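Long-range contacts in Peptidase_M23 domain-containing protein (PDB 6SMK), which probably cleaves bacterial peptidoglycan as a prophage-encoded, zinc-dependent D,L-endopeptidase of the M23 family, this chain being its catalytic domain: residues A[14-19]-A[27-32]; A[33-38]-A[107-112]; A[42-47]-A[88-93]; A[53-58]-A[80-85]; A[61-66]-A[73-78]. The protein carries 1 engineered substitution. One frame throughout, in Å; residues are numbered along the deposited sequence.

Interaction 1 (A[14-19]-A[27-32]); sequences RTSDYG and DFHTGI. With ZN (zinc ion), chain F.
F28 turns its ring edge toward the face of Y18 in a T-shaped stack, with the planes 87° apart. One face of F28 is covered by G19, whose CA makes a CH-pi contact 3.8 Å from the F28 ring centroid. Glycine suits this place: its backbone angles would jam a CB against the carbonyl oxygen of Y18. T30 C and G31 N lie at the edge of the Y18 ring, whose OH bonds H123. S16 OG sits over the centre of one face of the H29 imidazole, and I32 N lies in plane at its edge. H29 NE2 binds the zinc ion at 1.9 Å, in a site completed by D33, H111 and a water. The guanidinium of R14 carries I32 on one face, with I32 CG2 3.6 Å from R14 NE. D17 lies at its edge: NE and NH2 of R14 both grip D17 OD1, the NE bond measuring 2.9 Å. The flat face of the guanidinium, which has no N-H pointing out of it, packs on isoleucine, while its N-H rim serves D17 and, through NH2, D127. G19 and H29 form an antiparallel hydrogen-bonded pair, G19 N to H29 O and H29 N to G19 O both being 2.9 Å. The contact belongs to the hairpin of strands 13-20 and 28-35, and strand 28-35 pairs in turn with strand 109-116.

Interaction 2 (A[33-38]-A[107-112]); sequences DYAAPT and GPAVHY. Engineered in segment 107-112: A109 (natural residue His). With ZN (zinc ion), chain F.
The zinc site of this M23 peptidase domain is built partly on a pair of antiparallel strands, where D33 and H111 face each other in a non-hydrogen-bonded pair. D33 ends the HxxxD motif and H111 the HxH motif of the family; the first position of the latter holds the engineered A109. D33 OD1 binds zinc at 2.2 Å and H111 ND1 at 2.0 Å, their closeness to each other being imposed by the shared metal. Carboxylate and imidazole planes stand 69° apart. H111 NE2 bonds E113, a second-shell residue that would fix the ring's rotation. D33 OD2 accepts from the zinc-bound water at 3.0 Å. Y34 and V110 lock the register: Y34 N reaches V110 O at 2.8 Å, and V110 N reaches Y34 O at 2.7 Å. Their side chains share the other face of the sheet, where the beta-branched valine and the CB of tyrosine pack on the side away from the metal, Y34 CB lying 3.8 Å from V110 CG1. Past the strands, P108 CB packs on T38 CG2 at 3.6 Å. Strand 28-35 is flanked by strands 13-20 and 109-116, and strand 109-116 pairs also with strand 72-82.

Interaction 3 (A[42-47]-A[88-93]); sequences IPAQYP and DKVKAG
A psi of 130° at A92 carries the N of G93 toward A44, where it donates to A44 O at 2.6 Å. G93 itself then takes a phi of +92°, at which a CB would be jammed against the carbonyl oxygen of A92, so glycine suits the turn. Q45, with CG anti to its own carbonyl carbon (chi1 -65°), points away from residues 88-93; its chain folds back and NE2 donates to P43 O at 2.8 Å, while OE1 accepts from H7. The side chain of A44 does face the partner, CB lying 3.7 Å from K91 O and further on meeting V90 CG2. The small methyl fits this close backbone approach. In the curled antiparallel sheet of the M23 domain, residues 42-47 lead from strand 41-43 into strand 48-54, and residues 88-93 run from strand 89-90 toward strand 95-99, so the contact joins two linking turns. Strand 95-99 also pairs with strand 41-43. P43 CB rests 3.8 Å from G93 CA, and A92 CB touches Q45 O at 3.6 Å. The ring of P47 lies farther along, its CD 4.2 Å from A92 CB. Proline offers no N-H here, and P47 meets residues 88-93 through carbon: its CA makes a C-H...O contact to V90 O at 3.3 Å.

Interaction 4 (A[53-58]-A[80-85]); sequences VQSSSI and SRIRAK
I82 lays the end of its side chain over residues 53-55, with CD1 3.8 Å from V53 CG1. The two side chains slide past each other in opposite directions. In I82, chi1 (-52°) sets CG1 anti to the carbonyl carbon, and an extended chi2 (-172°) brings CD1 to 3.5 Å from Q54 O. The same methyl lies 3.9 Å from S55 OG, a hydroxyl whose polar partner is E62. On the other branch, I82 CG2 is 4.1 Å from V53 CG1. V53 has that CG1 anti to the backbone N (chi1 -179°), while its CG2 approaches A84 O at 4.2 Å. A branched, apolar side chain on each side suits a contact carried mainly by methyl groups, with the polar Q54 side chain pointing away and reaching S56 OG through NE2. The nearest CA atoms, those of V53 and K85, are too far apart for strand pairing. Side chains here bridge two strands, 48-54 and 72-82, that each pair with strand 63-69 between them, and V64 of that strand also touches I82. The chain turns a corner at residues 80 and 81. Such packing across an intervening strand fits the curled antiparallel sheet of the M23 domain, at the surface and well away from the zinc.

Interaction 5 (A[61-66]-A[73-78]); sequences GEHVGI and WAMYGH
V64 and Y76 anchor a beta hairpin, strands 63-69 and 72-82, deep in the sheet of the M23 domain. V64 N donates to Y76 O at 3.1 Å and Y76 N returns to V64 O at 2.9 Å. Two residues on, I66 and A74 repeat the pattern, I66 N to A74 O and A74 N to I66 O both measuring 2.8 Å. G65 between them bonds through its backbone to D51 and W52 of strand 48-54, so strand 63-69 is bonded to a neighbour on each side. Polar side chains find partners beyond the hairpin: Y76 OH with the N of Q45, W73 NE1 with D51 OD2, E62 OE1 with S55 OG, and H78 ND1 with S102 O. H78 also comes close to the zinc ion. H63 ND1 donates to G61 O at 2.7 Å, the acceptor lying in the imidazole plane while the donor stands above the carbonyl plane. This bond would hold the H63 ring in place. On the face carrying V64, I66 and Y76, I66 CD1 meets Y76 CE1 obliquely and V64 CG2 lies beside Y76 CD1, apolar groups that suit a buried face. Beside H63, M75 is bent at chi2 (-67°), which places SD, and again at chi3 (-57°), which turns CE toward G65. G65 makes room for that thioether, since a CB would clash with the methyl: M75 CE lies 3.5 Å from G65 CA.

How the interactions relate
The five contacts spread through one curled antiparallel sheet. Interaction 1 closes before interaction 2 opens; interactions 3, 4 and 5 are successively nested inside the long loop closed by interaction 2. Interactions 1 and 2 share strand 28-35 and, with centres about 12 Å apart, together supply all three protein ligands of the zinc ion. Interaction 5, the central hairpin, touches interaction 2 through the backbone bond of H111 O with G77 N, and interaction 3 through Y76 OH. Interactions 4 and 5 share strand 72-82, with centres about 8 Å apart. Interactions 1 and 3 lie on opposite sides of the chain's centre, their centres about 22 Å apart. The metal site is thus tied by continuous strand pairing to the buried hairpin.

Interaction 1 (A[14-19]-A[27-32])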
# COMPACT_ATOMS: atom_id res chain seq x y z
N ARG A 14 9.85 6.36 5.37
CA ARG A 14 8.57 7.05 5.41
C ARG A 14 8.74 8.52 5.08
O ARG A 14 9.62 9.19 5.63
CB ARG A 14 7.97 6.90 6.81
CG ARG A 14 6.58 7.36 7.01
CD ARG A 14 5.97 6.48 8.07
NE ARG A 14 4.78 7.05 8.69
CZ ARG A 14 3.90 6.33 9.36
NH1 ARG A 14 4.07 5.02 9.49
NH2 ARG A 14 2.84 6.91 9.90
N THR A 15 7.87 9.03 4.20
CA THR A 15 7.97 10.41 3.73
C THR A 15 6.69 11.20 3.99
O THR A 15 6.74 12.21 4.69
CB THR A 15 8.31 10.44 2.24
OG1 THR A 15 7.22 9.87 1.49
CG2 THR A 15 9.57 9.66 1.98
N SER A 16 5.57 10.79 3.43
CA SER A 16 4.32 11.50 3.64
C SER A 16 3.37 10.64 4.46
O SER A 16 3.13 9.47 4.13
CB SER A 16 3.69 11.89 2.31
OG SER A 16 2.88 10.84 1.84
N ASP A 17 2.83 11.23 5.53
CA ASP A 17 1.97 10.54 6.47
C ASP A 17 0.56 10.39 5.89
O ASP A 17 0.27 10.82 4.77
CB ASP A 17 1.94 11.31 7.79
CG ASP A 17 2.90 10.73 8.81
OD1 ASP A 17 3.41 9.62 8.57
OD2 ASP A 17 3.13 11.39 9.85
N TYR A 18 -0.32 9.77 6.66
CA TYR A 18 -1.70 9.59 6.23
C TYR A 18 -2.53 10.78 6.70
O TYR A 18 -2.29 11.33 7.78
CB TYR A 18 -2.29 8.29 6.78
CG TYR A 18 -3.79 8.21 6.64
CD1 TYR A 18 -4.37 7.89 5.43
CD2 TYR A 18 -4.63 8.50 7.70
CE1 TYR A 18 -5.75 7.83 5.29
CE2 TYR A 18 -6.00 8.45 7.57
CZ TYR A 18 -6.56 8.11 6.36
OH TYR A 18 -7.94 8.07 6.24
N GLY A 19 -3.50 11.18 5.87
CA GLY A 19 -4.43 12.23 6.24
C GLY A 19 -4.23 13.59 5.61
O GLY A 19 -3.63 13.70 4.53
N ASP A 27 -5.12 18.96 0.14
CA ASP A 27 -5.06 17.55 -0.19
C ASP A 27 -5.20 16.64 0.96
O ASP A 27 -5.10 17.05 2.08
CB ASP A 27 -3.77 17.23 -0.92
CG ASP A 27 -3.71 15.80 -1.37
OD1 ASP A 27 -4.68 15.06 -1.12
OD2 ASP A 27 -2.71 15.41 -1.99
N PHE A 28 -5.49 15.39 0.66
CA PHE A 28 -5.68 14.38 1.70
C PHE A 28 -5.03 13.09 1.23
O PHE A 28 -5.59 12.40 0.37
CB PHE A 28 -7.16 14.16 2.00
CG PHE A 28 -7.43 13.40 3.26
CD1 PHE A 28 -7.85 14.06 4.40
CD2 PHE A 28 -7.26 12.02 3.31
CE1 PHE A 28 -8.10 13.36 5.57
CE2 PHE A 28 -7.50 11.32 4.48
CZ PHE A 28 -7.93 11.99 5.61
N HIS A 29 -3.88 12.74 1.80
CA HIS A 29 -3.24 11.47 1.47
C HIS A 29 -4.04 10.32 2.06
O HIS A 29 -4.41 10.34 3.24
CB HIS A 29 -1.80 11.43 1.98
CG HIS A 29 -0.93 10.46 1.25
ND1 HIS A 29 -0.57 9.24 1.78
CD2 HIS A 29 -0.36 10.51 0.02
CE1 HIS A 29 0.18 8.58 0.91
NE2 HIS A 29 0.32 9.33 -0.17
N THR A 30 -4.31 9.31 1.23
CA THR A 30 -5.18 8.20 1.59
C THR A 30 -4.43 7.00 2.14
O THR A 30 -5.04 5.99 2.48
CB THR A 30 -6.00 7.79 0.36
OG1 THR A 30 -5.18 7.07 -0.55
CG2 THR A 30 -6.48 9.02 -0.32
N GLY A 31 -3.12 7.09 2.23
CA GLY A 31 -2.31 6.03 2.80
C GLY A 31 -1.03 6.61 3.35
O GLY A 31 -0.96 7.79 3.68
N ILE A 32 -0.02 5.77 3.43
CA ILE A 32 1.29 6.17 3.92
C ILE A 32 2.32 5.84 2.85
O ILE A 32 2.39 4.70 2.38
CB ILE A 32 1.63 5.47 5.23
CG1 ILE A 32 0.47 5.67 6.21
CG2 ILE A 32 2.98 5.96 5.75
CD1 ILE A 32 0.78 5.25 7.63
ZN ZN F . 0.46 8.02 -1.56
O HOH W 1 1.41 8.41 -3.63

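Interaction 2 (A[33-38]-A[107-112])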
# COMPACT_ATOMS: atom_id res chain seq x y z
N ASP A 33 3.11 6.84 2.45
CA ASP A 33 4.10 6.68 1.39
C ASP A 33 5.46 6.34 2.01
O ASP A 33 5.93 7.04 2.92
CB ASP A 33 4.20 7.96 0.55
CG ASP A 33 3.07 8.08 -0.48
OD1 ASP A 33 2.23 7.17 -0.58
OD2 ASP A 33 3.02 9.10 -1.21
N TYR A 34 6.07 5.27 1.53
CA TYR A 34 7.44 4.91 1.91
C TYR A 34 8.32 4.98 0.68
O TYR A 34 8.06 4.30 -0.32
CB TYR A 34 7.51 3.50 2.51
CG TYR A 34 7.04 3.38 3.94
CD1 TYR A 34 5.69 3.25 4.24
CD2 TYR A 34 7.94 3.35 5.00
CE1 TYR A 34 5.26 3.11 5.55
CE2 TYR A 34 7.52 3.21 6.30
CZ TYR A 34 6.18 3.09 6.57
OH TYR A 34 5.75 2.96 7.88
N ALA A 35 9.37 5.79 0.74
CA ALA A 35 10.26 5.96 -0.39
C ALA A 35 11.33 4.88 -0.41
O ALA A 35 11.81 4.44 0.63
CB ALA A 35 10.92 7.34 -0.36
N ALA A 36 11.70 4.48 -1.62
CA ALA A 36 12.74 3.49 -1.88
C ALA A 36 12.99 3.48 -3.37
O ALA A 36 12.13 3.92 -4.13
CB ALA A 36 12.33 2.10 -1.38
N PRO A 37 14.16 3.03 -3.80
CA PRO A 37 14.46 3.03 -5.23
C PRO A 37 13.53 2.13 -6.01
O PRO A 37 13.00 1.15 -5.47
CB PRO A 37 15.90 2.51 -5.29
CG PRO A 37 16.45 2.80 -3.95
CD PRO A 37 15.32 2.66 -2.98
N THR A 38 13.30 2.46 -7.28
CA THR A 38 12.52 1.55 -8.10
C THR A 38 13.23 0.20 -8.13
O THR A 38 14.47 0.13 -8.16
CB THR A 38 12.32 2.09 -9.53
OG1 THR A 38 13.57 2.12 -10.21
CG2 THR A 38 11.75 3.49 -9.52
N GLY A 107 7.78 10.37 -7.58
CA GLY A 107 8.95 9.55 -7.79
C GLY A 107 8.79 8.15 -7.21
O GLY A 107 7.68 7.65 -7.02
N PRO A 108 9.91 7.50 -6.90
CA PRO A 108 9.86 6.09 -6.48
C PRO A 108 9.45 5.99 -5.02
O PRO A 108 10.07 6.60 -4.14
CB PRO A 108 11.30 5.60 -6.69
CG PRO A 108 12.06 6.80 -7.27
CD PRO A 108 11.29 8.01 -6.87
N ALA A 109 8.38 5.23 -4.76
CA ALA A 109 7.88 4.98 -3.41
C ALA A 109 6.80 3.92 -3.49
O ALA A 109 6.31 3.58 -4.57
CB ALA A 109 7.32 6.23 -2.74
N VAL A 110 6.42 3.41 -2.32
CA VAL A 110 5.32 2.47 -2.22
C VAL A 110 4.27 3.07 -1.31
O VAL A 110 4.59 3.64 -0.25
CB VAL A 110 5.77 1.10 -1.70
CG1 VAL A 110 6.54 1.25 -0.41
CG2 VAL A 110 4.57 0.24 -1.50
N HIS A 111 3.03 2.98 -1.74
CA HIS A 111 1.91 3.59 -1.06
C HIS A 111 1.15 2.46 -0.37
O HIS A 111 0.64 1.55 -1.04
CB HIS A 111 1.05 4.35 -2.06
CG HIS A 111 -0.21 4.91 -1.50
ND1 HIS A 111 -0.35 6.24 -1.17
CD2 HIS A 111 -1.40 4.33 -1.22
CE1 HIS A 111 -1.57 6.45 -0.71
NE2 HIS A 111 -2.22 5.31 -0.73
N TYR A 112 1.12 2.50 0.95
CA TYR A 112 0.44 1.49 1.75
C TYR A 112 -0.88 2.09 2.23
O TYR A 112 -0.89 3.09 2.94
CB TYR A 112 1.32 1.08 2.93
CG TYR A 112 0.74 0.06 3.89
CD1 TYR A 112 1.01 -1.30 3.74
CD2 TYR A 112 -0.01 0.47 4.99
CE1 TYR A 112 0.51 -2.23 4.64
CE2 TYR A 112 -0.51 -0.45 5.89
CZ TYR A 112 -0.25 -1.79 5.71
OH TYR A 112 -0.75 -2.70 6.61
ZN ZN F . 0.46 8.02 -1.56
O HOH W 1 1.41 8.41 -3.63

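Interaction 3 (A[42-47]-A[88-93])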
# COMPACT_ATOMS: atom_id res chain seq x y z
N ILE A 42 8.94 -5.27 -2.43
CA ILE A 42 7.98 -4.90 -1.39
C ILE A 42 7.60 -6.15 -0.62
O ILE A 42 6.86 -6.99 -1.16
CB ILE A 42 6.70 -4.30 -1.99
CG1 ILE A 42 6.95 -3.05 -2.84
CG2 ILE A 42 5.67 -4.08 -0.90
CD1 ILE A 42 6.74 -1.80 -2.12
N PRO A 43 7.99 -6.29 0.64
CA PRO A 43 7.52 -7.44 1.42
C PRO A 43 6.19 -7.14 2.10
O PRO A 43 5.97 -6.05 2.65
CB PRO A 43 8.65 -7.63 2.43
CG PRO A 43 9.25 -6.27 2.60
CD PRO A 43 9.02 -5.52 1.34
N ALA A 44 5.27 -8.10 2.01
CA ALA A 44 3.94 -7.94 2.56
C ALA A 44 4.01 -7.78 4.07
O ALA A 44 4.70 -8.54 4.76
CB ALA A 44 3.08 -9.15 2.21
N GLN A 45 3.27 -6.79 4.59
CA GLN A 45 3.30 -6.48 6.01
C GLN A 45 2.47 -7.46 6.84
O GLN A 45 2.85 -7.79 7.97
CB GLN A 45 2.80 -5.06 6.22
CG GLN A 45 3.70 -4.04 5.61
CD GLN A 45 5.13 -4.25 6.01
OE1 GLN A 45 5.50 -4.06 7.17
NE2 GLN A 45 5.95 -4.67 5.06
N TYR A 46 1.35 -7.92 6.31
CA TYR A 46 0.48 -8.83 7.03
C TYR A 46 0.08 -9.96 6.09
O TYR A 46 0.02 -9.76 4.87
CB TYR A 46 -0.75 -8.08 7.57
CG TYR A 46 -0.35 -7.02 8.57
CD1 TYR A 46 -0.03 -5.73 8.17
CD2 TYR A 46 -0.25 -7.32 9.92
CE1 TYR A 46 0.37 -4.77 9.09
CE2 TYR A 46 0.13 -6.37 10.84
CZ TYR A 46 0.45 -5.10 10.43
OH TYR A 46 0.84 -4.17 11.36
N PRO A 47 -0.16 -11.16 6.62
CA PRO A 47 -0.61 -12.26 5.77
C PRO A 47 -2.05 -12.07 5.35
O PRO A 47 -2.86 -11.50 6.07
CB PRO A 47 -0.48 -13.48 6.68
CG PRO A 47 -0.72 -12.93 8.02
CD PRO A 47 -0.07 -11.56 8.03
N ASP A 88 -3.38 -15.84 -4.70
CA ASP A 88 -2.21 -16.14 -3.89
C ASP A 88 -2.52 -15.96 -2.41
O ASP A 88 -3.07 -14.94 -2.00
CB ASP A 88 -1.04 -15.23 -4.31
CG ASP A 88 -0.36 -15.68 -5.61
OD1 ASP A 88 -0.91 -16.55 -6.31
OD2 ASP A 88 0.73 -15.14 -5.94
N LYS A 89 -2.22 -16.99 -1.62
CA LYS A 89 -2.14 -16.83 -0.18
C LYS A 89 -0.73 -16.37 0.15
O LYS A 89 0.23 -17.05 -0.21
CB LYS A 89 -2.46 -18.14 0.54
CG LYS A 89 -3.79 -18.77 0.15
CD LYS A 89 -4.69 -18.92 1.38
CE LYS A 89 -5.86 -19.85 1.10
NZ LYS A 89 -6.46 -20.37 2.37
N VAL A 90 -0.60 -15.21 0.78
CA VAL A 90 0.74 -14.68 1.01
C VAL A 90 0.98 -14.53 2.50
O VAL A 90 0.05 -14.31 3.29
CB VAL A 90 0.98 -13.34 0.28
CG1 VAL A 90 0.57 -13.47 -1.18
CG2 VAL A 90 0.26 -12.21 0.95
N LYS A 91 2.25 -14.68 2.89
CA LYS A 91 2.68 -14.50 4.26
C LYS A 91 3.42 -13.18 4.41
O LYS A 91 3.84 -12.55 3.43
CB LYS A 91 3.59 -15.64 4.74
CG LYS A 91 3.43 -16.96 4.01
CD LYS A 91 3.83 -18.11 4.93
CE LYS A 91 4.22 -19.36 4.16
NZ LYS A 91 4.17 -20.58 5.02
N ALA A 92 3.54 -12.74 5.66
CA ALA A 92 4.24 -11.50 5.93
C ALA A 92 5.70 -11.65 5.51
O ALA A 92 6.36 -12.63 5.85
CB ALA A 92 4.11 -11.13 7.40
N GLY A 93 6.19 -10.69 4.75
CA GLY A 93 7.55 -10.78 4.29
C GLY A 93 7.71 -11.46 2.96
O GLY A 93 8.81 -11.46 2.41

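Interaction 4 (A[53-58]-A[80-85])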
# COMPACT_ATOMS: atom_id res chain seq x y z
N VAL A 53 -5.86 -7.20 -8.00
CA VAL A 53 -4.66 -6.83 -8.73
C VAL A 53 -5.06 -5.92 -9.87
O VAL A 53 -6.05 -6.19 -10.57
CB VAL A 53 -3.90 -8.06 -9.26
CG1 VAL A 53 -2.66 -7.62 -9.98
CG2 VAL A 53 -3.55 -9.00 -8.11
N GLN A 54 -4.32 -4.83 -10.04
CA GLN A 54 -4.67 -3.84 -11.04
C GLN A 54 -3.41 -3.21 -11.62
O GLN A 54 -2.46 -2.89 -10.89
CB GLN A 54 -5.59 -2.76 -10.46
CG GLN A 54 -5.73 -1.54 -11.34
CD GLN A 54 -6.91 -0.70 -10.95
OE1 GLN A 54 -8.02 -1.22 -10.82
NE2 GLN A 54 -6.69 0.60 -10.77
N SER A 55 -3.40 -3.06 -12.94
CA SER A 55 -2.41 -2.27 -13.66
C SER A 55 -3.13 -1.13 -14.36
O SER A 55 -4.01 -1.36 -15.19
CB SER A 55 -1.61 -3.11 -14.67
OG SER A 55 -1.10 -4.30 -14.09
N SER A 56 -2.76 0.09 -14.00
CA SER A 56 -3.28 1.29 -14.62
C SER A 56 -2.20 2.35 -14.56
O SER A 56 -1.16 2.17 -13.92
CB SER A 56 -4.56 1.78 -13.93
OG SER A 56 -4.35 1.98 -12.55
N SER A 57 -2.45 3.46 -15.25
CA SER A 57 -1.58 4.63 -15.16
C SER A 57 -2.19 5.73 -14.32
O SER A 57 -1.85 6.90 -14.48
CB SER A 57 -1.25 5.12 -16.56
OG SER A 57 -2.36 4.91 -17.41
N ILE A 58 -3.07 5.36 -13.39
CA ILE A 58 -3.93 6.29 -12.68
C ILE A 58 -3.83 6.02 -11.18
O ILE A 58 -3.78 4.86 -10.76
CB ILE A 58 -5.38 6.16 -13.18
CG1 ILE A 58 -5.49 6.78 -14.57
CG2 ILE A 58 -6.37 6.80 -12.21
CD1 ILE A 58 -6.91 6.93 -15.03
N SER A 80 6.49 -0.93 -9.75
CA SER A 80 7.04 -1.02 -11.09
C SER A 80 6.88 -2.41 -11.68
O SER A 80 6.95 -2.57 -12.90
CB SER A 80 8.52 -0.63 -11.11
OG SER A 80 9.29 -1.55 -10.38
N ARG A 81 6.66 -3.40 -10.83
CA ARG A 81 6.35 -4.75 -11.27
C ARG A 81 5.50 -5.41 -10.19
O ARG A 81 5.83 -5.31 -9.00
CB ARG A 81 7.61 -5.58 -11.53
CG ARG A 81 7.30 -6.98 -12.01
CD ARG A 81 8.52 -7.86 -12.06
NE ARG A 81 8.23 -9.16 -12.65
CZ ARG A 81 9.16 -10.07 -12.95
NH1 ARG A 81 10.44 -9.82 -12.71
NH2 ARG A 81 8.80 -11.23 -13.48
N ILE A 82 4.43 -6.06 -10.61
CA ILE A 82 3.61 -6.84 -9.69
C ILE A 82 4.12 -8.28 -9.68
O ILE A 82 4.42 -8.85 -10.74
CB ILE A 82 2.14 -6.79 -10.09
CG1 ILE A 82 1.70 -5.34 -10.25
CG2 ILE A 82 1.32 -7.51 -9.03
CD1 ILE A 82 0.20 -5.16 -10.47
N ARG A 83 4.22 -8.86 -8.49
CA ARG A 83 4.72 -10.21 -8.34
C ARG A 83 3.74 -11.16 -7.67
O ARG A 83 4.01 -12.36 -7.61
CB ARG A 83 6.04 -10.21 -7.55
CG ARG A 83 7.19 -9.51 -8.26
CD ARG A 83 8.54 -9.83 -7.63
NE ARG A 83 9.64 -9.20 -8.34
CZ ARG A 83 10.25 -9.73 -9.39
NH1 ARG A 83 9.87 -10.93 -9.83
NH2 ARG A 83 11.23 -9.08 -9.99
N ALA A 84 2.61 -10.67 -7.18
CA ALA A 84 1.55 -11.54 -6.69
C ALA A 84 0.51 -11.75 -7.78
O ALA A 84 0.23 -10.85 -8.57
CB ALA A 84 0.88 -10.97 -5.45
N LYS A 85 -0.03 -12.95 -7.83
CA LYS A 85 -1.12 -13.29 -8.73
C LYS A 85 -2.40 -13.41 -7.91
O LYS A 85 -2.37 -13.66 -6.70
CB LYS A 85 -0.85 -14.59 -9.51
CG LYS A 85 0.62 -14.94 -9.81
CD LYS A 85 1.43 -13.77 -10.45
CE LYS A 85 2.95 -13.92 -10.24
NZ LYS A 85 3.79 -13.10 -11.18

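Interaction 5 (A[61-66]-A[73-78])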
# COMPACT_ATOMS: atom_id res chain seq x y z
N GLY A 61 -1.89 3.25 -9.68
CA GLY A 61 -1.18 2.59 -10.77
C GLY A 61 -1.14 1.09 -10.57
O GLY A 61 -2.17 0.44 -10.36
N GLU A 62 0.07 0.52 -10.61
CA GLU A 62 0.25 -0.92 -10.41
C GLU A 62 0.14 -1.21 -8.92
O GLU A 62 1.01 -0.79 -8.15
CB GLU A 62 1.59 -1.37 -10.95
CG GLU A 62 1.93 -0.80 -12.29
CD GLU A 62 1.50 -1.69 -13.43
OE1 GLU A 62 1.46 -2.93 -13.25
OE2 GLU A 62 1.18 -1.14 -14.51
N HIS A 63 -0.90 -1.93 -8.52
CA HIS A 63 -1.10 -2.17 -7.09
C HIS A 63 -1.83 -3.47 -6.85
O HIS A 63 -2.52 -3.99 -7.73
CB HIS A 63 -1.83 -1.01 -6.41
CG HIS A 63 -3.23 -0.78 -6.91
ND1 HIS A 63 -3.50 -0.40 -8.20
CD2 HIS A 63 -4.42 -0.83 -6.27
CE1 HIS A 63 -4.81 -0.25 -8.35
NE2 HIS A 63 -5.39 -0.50 -7.18
N VAL A 64 -1.67 -3.99 -5.63
CA VAL A 64 -2.37 -5.18 -5.17
C VAL A 64 -3.13 -4.86 -3.89
O VAL A 64 -2.71 -4.04 -3.08
CB VAL A 64 -1.42 -6.37 -4.92
CG1 VAL A 64 -0.55 -6.60 -6.12
CG2 VAL A 64 -0.58 -6.11 -3.72
N GLY A 65 -4.27 -5.52 -3.73
CA GLY A 65 -4.99 -5.56 -2.47
C GLY A 65 -4.91 -6.95 -1.88
O GLY A 65 -5.07 -7.95 -2.59
N ILE A 66 -4.65 -7.02 -0.57
CA ILE A 66 -4.64 -8.27 0.17
C ILE A 66 -5.61 -8.16 1.34
O ILE A 66 -5.52 -7.24 2.15
CB ILE A 66 -3.24 -8.64 0.69
CG1 ILE A 66 -2.28 -8.81 -0.47
CG2 ILE A 66 -3.27 -9.93 1.50
CD1 ILE A 66 -0.96 -8.14 -0.23
N TRP A 73 -8.56 -4.56 4.03
CA TRP A 73 -7.70 -4.86 2.89
C TRP A 73 -6.51 -3.93 2.92
O TRP A 73 -6.67 -2.71 3.09
CB TRP A 73 -8.46 -4.70 1.57
CG TRP A 73 -9.40 -5.82 1.29
CD1 TRP A 73 -9.24 -6.82 0.38
CD2 TRP A 73 -10.67 -6.04 1.92
NE1 TRP A 73 -10.33 -7.66 0.40
CE2 TRP A 73 -11.22 -7.21 1.34
CE3 TRP A 73 -11.40 -5.38 2.91
CZ2 TRP A 73 -12.44 -7.73 1.74
CZ3 TRP A 73 -12.62 -5.90 3.30
CH2 TRP A 73 -13.13 -7.05 2.71
N ALA A 74 -5.31 -4.50 2.78
CA ALA A 74 -4.08 -3.72 2.66
C ALA A 74 -3.73 -3.58 1.19
O ALA A 74 -3.66 -4.57 0.46
CB ALA A 74 -2.94 -4.38 3.43
N MET A 75 -3.52 -2.34 0.74
CA MET A 75 -3.19 -2.04 -0.64
C MET A 75 -1.75 -1.57 -0.74
O MET A 75 -1.31 -0.73 0.06
CB MET A 75 -4.13 -0.96 -1.19
CG MET A 75 -5.56 -1.06 -0.70
SD MET A 75 -6.37 -2.54 -1.33
CE MET A 75 -6.20 -2.33 -3.10
N TYR A 76 -1.01 -2.11 -1.70
CA TYR A 76 0.38 -1.73 -1.95
C TYR A 76 0.47 -1.20 -3.37
O TYR A 76 0.26 -1.97 -4.32
CB TYR A 76 1.33 -2.91 -1.77
CG TYR A 76 1.25 -3.65 -0.45
CD1 TYR A 76 0.18 -4.48 -0.15
CD2 TYR A 76 2.28 -3.55 0.47
CE1 TYR A 76 0.12 -5.16 1.05
CE2 TYR A 76 2.23 -4.23 1.66
CZ TYR A 76 1.16 -5.03 1.94
OH TYR A 76 1.13 -5.70 3.14
N GLY A 77 0.80 0.08 -3.52
CA GLY A 77 0.66 0.77 -4.79
C GLY A 77 1.95 1.33 -5.37
O GLY A 77 3.03 1.26 -4.78
N HIS A 78 1.79 1.91 -6.58
CA HIS A 78 2.88 2.55 -7.33
C HIS A 78 4.00 1.55 -7.63
O HIS A 78 5.18 1.87 -7.53
CB HIS A 78 3.45 3.76 -6.58
CG HIS A 78 2.45 4.79 -6.19
ND1 HIS A 78 1.56 5.35 -7.08
CD2 HIS A 78 2.21 5.39 -4.99
CE1 HIS A 78 0.81 6.24 -6.45
NE2 HIS A 78 1.18 6.29 -5.18